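Local atomic coordinates of CurF (Lyngbya majuscula, PDB entry 5DP2), a protein that probably catalyses the NADPH-dependent reductive closure of a cyclopropane ring during curacin A biosynthesis, as an enoyl reductase-type domain of a polyketide synthase. Residues 45-50 / 135-140. Residues are numbered along the deposited sequence; the frame is centred on the assembly and turned at random. Where two conformers were deposited one is given.
With NAP (NADP nicotinamide-adenine-dinucleotide phosphate), chain B.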
ATOM      1  N   ALA A  45      -5.085 -12.030  -9.200  1.00  5.19           N
ATOM      2  CA  ALA A  45      -5.689 -10.788  -8.725  1.00  5.42           C
ATOM      3  C   ALA A  45      -4.572  -9.817  -8.420  1.00  5.16           C
ATOM      4  O   ALA A  45      -3.533 -10.191  -7.861  1.00  6.13           O
ATOM      5  CB  ALA A  45      -6.575 -11.043  -7.505  1.00  6.32           C
ATOM      6  N   VAL A  46      -4.796  -8.548  -8.770  1.00  5.07           N
ATOM      7  CA  VAL A  46      -3.779  -7.521  -8.633  1.00  5.00           C
ATOM      8  C   VAL A  46      -4.505  -6.214  -8.355  1.00  5.33           C
ATOM      9  O   VAL A  46      -5.394  -5.830  -9.117  1.00  6.01           O
ATOM     10  CB  VAL A  46      -2.861  -7.439  -9.902  1.00  6.14           C
ATOM     11  CG1 VAL A  46      -3.617  -7.516 -11.223  1.00  7.14           C
ATOM     12  CG2 VAL A  46      -1.943  -6.245  -9.803  1.00  6.28           C
ATOM     13  N   PRO A  47      -4.175  -5.537  -7.256  1.00  4.92           N
ATOM     14  CA  PRO A  47      -4.876  -4.305  -6.943  1.00  5.34           C
ATOM     15  C   PRO A  47      -4.220  -3.093  -7.574  1.00  5.28           C
ATOM     16  O   PRO A  47      -3.044  -3.125  -7.959  1.00  6.33           O
ATOM     17  CB  PRO A  47      -4.761  -4.230  -5.434  1.00  5.64           C
ATOM     18  CG  PRO A  47      -3.391  -4.812  -5.176  1.00  5.48           C
ATOM     19  CD  PRO A  47      -3.230  -5.929  -6.175  1.00  5.20           C
ATOM     20  N   VAL A  48      -4.982  -1.995  -7.652  1.00  5.63           N
ATOM     21  CA  VAL A  48      -4.438  -0.702  -8.032  1.00  6.27           C
ATOM     22  C   VAL A  48      -3.931   0.028  -6.774  1.00  5.66           C
ATOM     23  O   VAL A  48      -4.616   0.041  -5.752  1.00  9.09           O
ATOM     24  CB  VAL A  48      -5.527   0.180  -8.696  1.00  7.52           C
ATOM     25  CG1 VAL A  48      -4.907   1.474  -9.238  1.00  8.71           C
ATOM     26  CG2 VAL A  48      -6.237  -0.550  -9.819  1.00  8.65           C
ATOM     27  N   ASN A  49      -2.751   0.640  -6.837  1.00  5.82           N
ATOM     28  CA  ASN A  49      -2.246   1.455  -5.745  1.00  6.05           C
ATOM     29  C   ASN A  49      -2.268   2.927  -6.150  1.00  6.27           C
ATOM     30  O   ASN A  49      -2.135   3.260  -7.330  1.00  6.89           O
ATOM     31  CB  ASN A  49      -0.834   1.002  -5.339  1.00  7.54           C
ATOM     32  CG  ASN A  49      -0.898  -0.257  -4.444  1.00  8.01           C
ATOM     33  OD1 ASN A  49      -0.967  -0.178  -3.202  1.00  9.87           O
ATOM     34  ND2 ASN A  49      -0.976  -1.394  -5.041  1.00  7.90           N
ATOM     35  N   PHE A  50      -2.409   3.833  -5.194  1.00  6.72           N
ATOM     36  CA  PHE A  50      -2.533   5.241  -5.515  1.00  7.30           C
ATOM     37  C   PHE A  50      -1.292   5.759  -6.263  1.00  7.26           C
ATOM     38  O   PHE A  50      -1.432   6.574  -7.189  1.00  8.45           O
ATOM     39  CB  PHE A  50      -2.786   6.060  -4.249  1.00  8.82           C
ATOM     40  CG  PHE A  50      -3.209   7.462  -4.514  1.00  9.96           C
ATOM     41  CD1 PHE A  50      -4.478   7.723  -5.063  1.00 12.56           C
ATOM     42  CD2 PHE A  50      -2.362   8.508  -4.240  1.00 11.59           C
ATOM     43  CE1 PHE A  50      -4.883   9.032  -5.310  1.00 14.81           C
ATOM     44  CE2 PHE A  50      -2.770   9.823  -4.453  1.00 15.14           C
ATOM     45  CZ  PHE A  50      -4.027  10.078  -4.995  1.00 16.18           C
ATOM     46  N   GLU A 135      -9.308 -11.660  -1.723  1.00  6.37           N
ATOM     47  CA  GLU A 135      -9.039 -11.250  -0.342  0.51  6.55           C
ATOM     48  C   GLU A 135      -7.554 -11.086  -0.075  1.00  5.99           C
ATOM     49  O   GLU A 135      -7.102 -10.110   0.517  1.00  6.31           O
ATOM     50  CB  GLU A 135      -9.615 -12.276   0.636  0.51  7.31           C
ATOM     51  CG  GLU A 135     -11.114 -12.170   0.825  0.51  7.87           C
ATOM     52  CD  GLU A 135     -11.687 -13.249   1.722  0.51  9.16           C
ATOM     53  OE1 GLU A 135     -11.255 -14.428   1.628  0.51  9.49           O
ATOM     54  OE2 GLU A 135     -12.618 -12.911   2.487  0.51 12.70           O
ATOM     55  N   ALA A 136      -6.776 -12.072  -0.513  1.00  6.17           N
ATOM     56  CA  ALA A 136      -5.336 -12.032  -0.277  1.00  6.02           C
ATOM     57  C   ALA A 136      -4.666 -10.881  -1.017  1.00  5.49           C
ATOM     58  O   ALA A 136      -3.653 -10.368  -0.572  1.00  6.19           O
ATOM     59  CB  ALA A 136      -4.679 -13.361  -0.624  1.00  6.79           C
ATOM     60  N   ALA A 137      -5.265 -10.473  -2.146  1.00  5.82           N
ATOM     61  CA  ALA A 137      -4.750  -9.353  -2.948  1.00  5.84           C
ATOM     62  C   ALA A 137      -4.867  -8.024  -2.225  1.00  5.52           C
ATOM     63  O   ALA A 137      -4.282  -7.047  -2.692  1.00  6.62           O
ATOM     64  CB  ALA A 137      -5.456  -9.288  -4.288  1.00  6.96           C
ATOM     65  N   THR A 138      -5.601  -7.957  -1.107  1.00  5.25           N
ATOM     66  CA  THR A 138      -5.678  -6.710  -0.355  1.00  5.44           C
ATOM     67  C   THR A 138      -4.525  -6.515   0.613  1.00  5.51           C
ATOM     68  O   THR A 138      -4.423  -5.439   1.208  1.00  6.69           O
ATOM     69  CB  THR A 138      -7.012  -6.597   0.423  1.00  5.60           C
ATOM     70  OG1 THR A 138      -7.020  -7.493   1.549  1.00  5.80           O
ATOM     71  CG2 THR A 138      -8.215  -6.788  -0.437  1.00  6.37           C
ATOM     72  N   ILE A 139      -3.662  -7.522   0.805  1.00  5.30           N
ATOM     73  CA  ILE A 139      -2.770  -7.524   1.970  1.00  5.74           C
ATOM     74  C   ILE A 139      -1.462  -6.751   1.814  1.00  5.26           C
ATOM     75  O   ILE A 139      -1.135  -5.921   2.655  1.00  5.63           O
ATOM     76  CB  ILE A 139      -2.454  -8.990   2.406  1.00  6.44           C
ATOM     77  CG1 ILE A 139      -3.724  -9.685   2.885  1.00  7.51           C
ATOM     78  CG2 ILE A 139      -1.358  -9.001   3.465  1.00  7.12           C
ATOM     79  CD1 ILE A 139      -3.552 -11.155   3.186  1.00  8.75           C
ATOM     80  N   PHE A 140      -0.656  -7.085   0.788  1.00  4.94           N
ATOM     81  CA  PHE A 140       0.782  -6.800   0.849  1.00  4.78           C
ATOM     82  C   PHE A 140       1.145  -5.328   1.056  1.00  4.40           C
ATOM     83  O   PHE A 140       1.735  -4.964   2.077  1.00  4.71           O
ATOM     84  CB  PHE A 140       1.485  -7.368  -0.408  1.00  4.81           C
ATOM     85  CG  PHE A 140       2.970  -7.176  -0.410  1.00  4.86           C
ATOM     86  CD1 PHE A 140       3.811  -8.062   0.273  1.00  5.58           C
ATOM     87  CD2 PHE A 140       3.555  -6.099  -1.062  1.00  5.19           C
ATOM     88  CE1 PHE A 140       5.178  -7.857   0.294  1.00  6.25           C
ATOM     89  CE2 PHE A 140       4.926  -5.896  -1.050  1.00  5.86           C
ATOM     90  CZ  PHE A 140       5.735  -6.776  -0.354  1.00  6.51           C
TER
HETATM   91  PA  NAP B 401      -5.709   5.202  -0.785  0.91  5.73           P
HETATM   92  O1A NAP B 401      -6.646   4.059  -0.969  0.91  5.89           O
HETATM   93  O2A NAP B 401      -5.389   5.666   0.589  0.91  7.21           O
HETATM   94  O5B NAP B 401      -6.265   6.406  -1.675  0.91  6.09           O
HETATM   95  C5B NAP B 401      -5.804   7.750  -1.478  0.91  6.88           C
HETATM   96  C4B NAP B 401      -6.394   8.400  -0.245  0.91  6.87           C
HETATM   97  O4B NAP B 401      -6.031   9.761  -0.248  0.91  8.01           O
HETATM   98  C3B NAP B 401      -7.890   8.319  -0.160  0.91  7.47           C
HETATM   99  O3B NAP B 401      -8.228   7.531   0.983  0.91  8.85           O
HETATM  100  C2B NAP B 401      -8.371   9.775  -0.014  0.91  6.26           C
HETATM  101  O2B NAP B 401      -9.298  10.061   0.995  0.91  6.50           O
HETATM  102  C1B NAP B 401      -7.101  10.515   0.358  0.91  6.89           C
HETATM  103  N9A NAP B 401      -6.998  11.859  -0.196  0.91  7.20           N
HETATM  104  C8A NAP B 401      -6.526  12.206  -1.443  0.91  9.94           C
HETATM  105  N7A NAP B 401      -6.571  13.548  -1.612  0.91 11.23           N
HETATM  106  C5A NAP B 401      -7.058  14.055  -0.471  0.91  8.87           C
HETATM  107  C6A NAP B 401      -7.344  15.370   0.003  0.91 10.50           C
HETATM  108  N6A NAP B 401      -7.111  16.436  -0.788  0.91 14.12           N
HETATM  109  N1A NAP B 401      -7.831  15.509   1.230  0.91 10.48           N
HETATM  110  C2A NAP B 401      -8.050  14.428   1.987  0.91  8.65           C
HETATM  111  N3A NAP B 401      -7.820  13.154   1.658  0.91  6.87           N
HETATM  112  C4A NAP B 401      -7.347  12.977   0.434  0.91  6.92           C
HETATM  113  O3  NAP B 401      -4.322   4.889  -1.540  0.91  5.81           O
HETATM  114  PN  NAP B 401      -3.103   3.954  -1.089  0.91  5.26           P
HETATM  115  O1N NAP B 401      -2.608   3.267  -2.302  0.91  5.57           O
HETATM  116  O2N NAP B 401      -3.482   3.130   0.107  0.91  6.92           O
HETATM  117  O5D NAP B 401      -2.032   5.027  -0.697  0.91  7.01           O
HETATM  118  C5D NAP B 401      -2.273   5.865   0.457  0.91  8.65           C
HETATM  119  C4D NAP B 401      -1.314   7.081   0.426  0.91  8.42           C
HETATM  120  O4D NAP B 401      -0.067   6.655   0.910  0.91  9.49           O
HETATM  121  C3D NAP B 401      -1.039   7.646  -0.973  0.91  9.11           C
HETATM  122  O3D NAP B 401      -0.730   9.039  -0.831  0.91 12.73           O
HETATM  123  C2D NAP B 401       0.152   6.845  -1.434  0.91  9.79           C
HETATM  124  O2D NAP B 401       0.897   7.570  -2.418  0.91 14.82           O
HETATM  125  C1D NAP B 401       0.909   6.650  -0.147  0.91  8.87           C
HETATM  126  N1N NAP B 401       1.682   5.411   0.085  0.91  8.67           N
HETATM  127  C2N NAP B 401       2.987   5.494   0.430  0.91  8.23           C
HETATM  128  C3N NAP B 401       3.765   4.367   0.678  0.91  8.37           C
HETATM  129  C7N NAP B 401       5.198   4.517   1.057  0.91  8.67           C
HETATM  130  O7N NAP B 401       5.842   3.490   1.051  0.91 11.10           O
HETATM  131  N7N NAP B 401       5.672   5.748   1.386  0.91  9.26           N
HETATM  132  C4N NAP B 401       3.177   3.102   0.567  0.91  9.36           C
HETATM  133  C5N NAP B 401       1.835   3.041   0.214  0.91  9.48           C
HETATM  134  C6N NAP B 401       1.094   4.206  -0.022  0.91  9.50           C
HETATM  135  P2B NAP B 401     -10.854   9.703   0.920  0.91  6.51           P
HETATM  136  O1X NAP B 401     -10.953   8.184   0.986  0.91  6.19           O
HETATM  137  O2X NAP B 401     -11.406  10.390   2.136  0.91  6.96           O
HETATM  138  O3X NAP B 401     -11.369  10.249  -0.390  0.91  7.91           O
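Ala137 sits over Ala45 and Pro47 of strand 39-48, where the chain turns after helix 133-136. The tight part is small and buried. The methyl CB of Ala45 meets CB of Ala137 at 3.8 Å, and both methyls are directed into the contact. Beside this pair the proline ring lies against a carbonyl oxygen, with Pro47 CG 3.5 Å from Ala137 O. No hydrogen bond crosses between the two segments. Val338 of the neighbouring strand 336-340 packs on both alanines.

Ile139 N bonds to Ala136 O and closes a type I turn. Glu135 O accepts from both N and OG1 of Thr138; the OG1 to Glu135 O bond is 2.8 Å. Leu311 N, from outside, also bonds to that hydroxyl.

The other end of 45-50 leaves the turn for the cofactor. Phe50 does not touch 135-140 and is partly exposed. Phe50 N gives an almost straight bond of 3.0 Å (170°) to the phosphate oxygen NAP O1N. Phe50 CG stands anti to its own N (chi1 -168°), which carries the ring along the cofactor so that one face meets C5B. A serine here would probably leave C5B and the nicotinamide ribose at C3D without the ring that packs on them. Asn49, also in the NADP pocket, has ND2 bonded to Glu83 and OD1 to Lys336, which holds its amide's orientation.

The fold is consistent with a medium-chain dehydrogenase/reductase, with strand 39-48 leading to the cofactor cleft. Methyl packing and a proline-carbonyl contact seat the strand on the turn, while a backbone N-H beyond it binds the NADP phosphate.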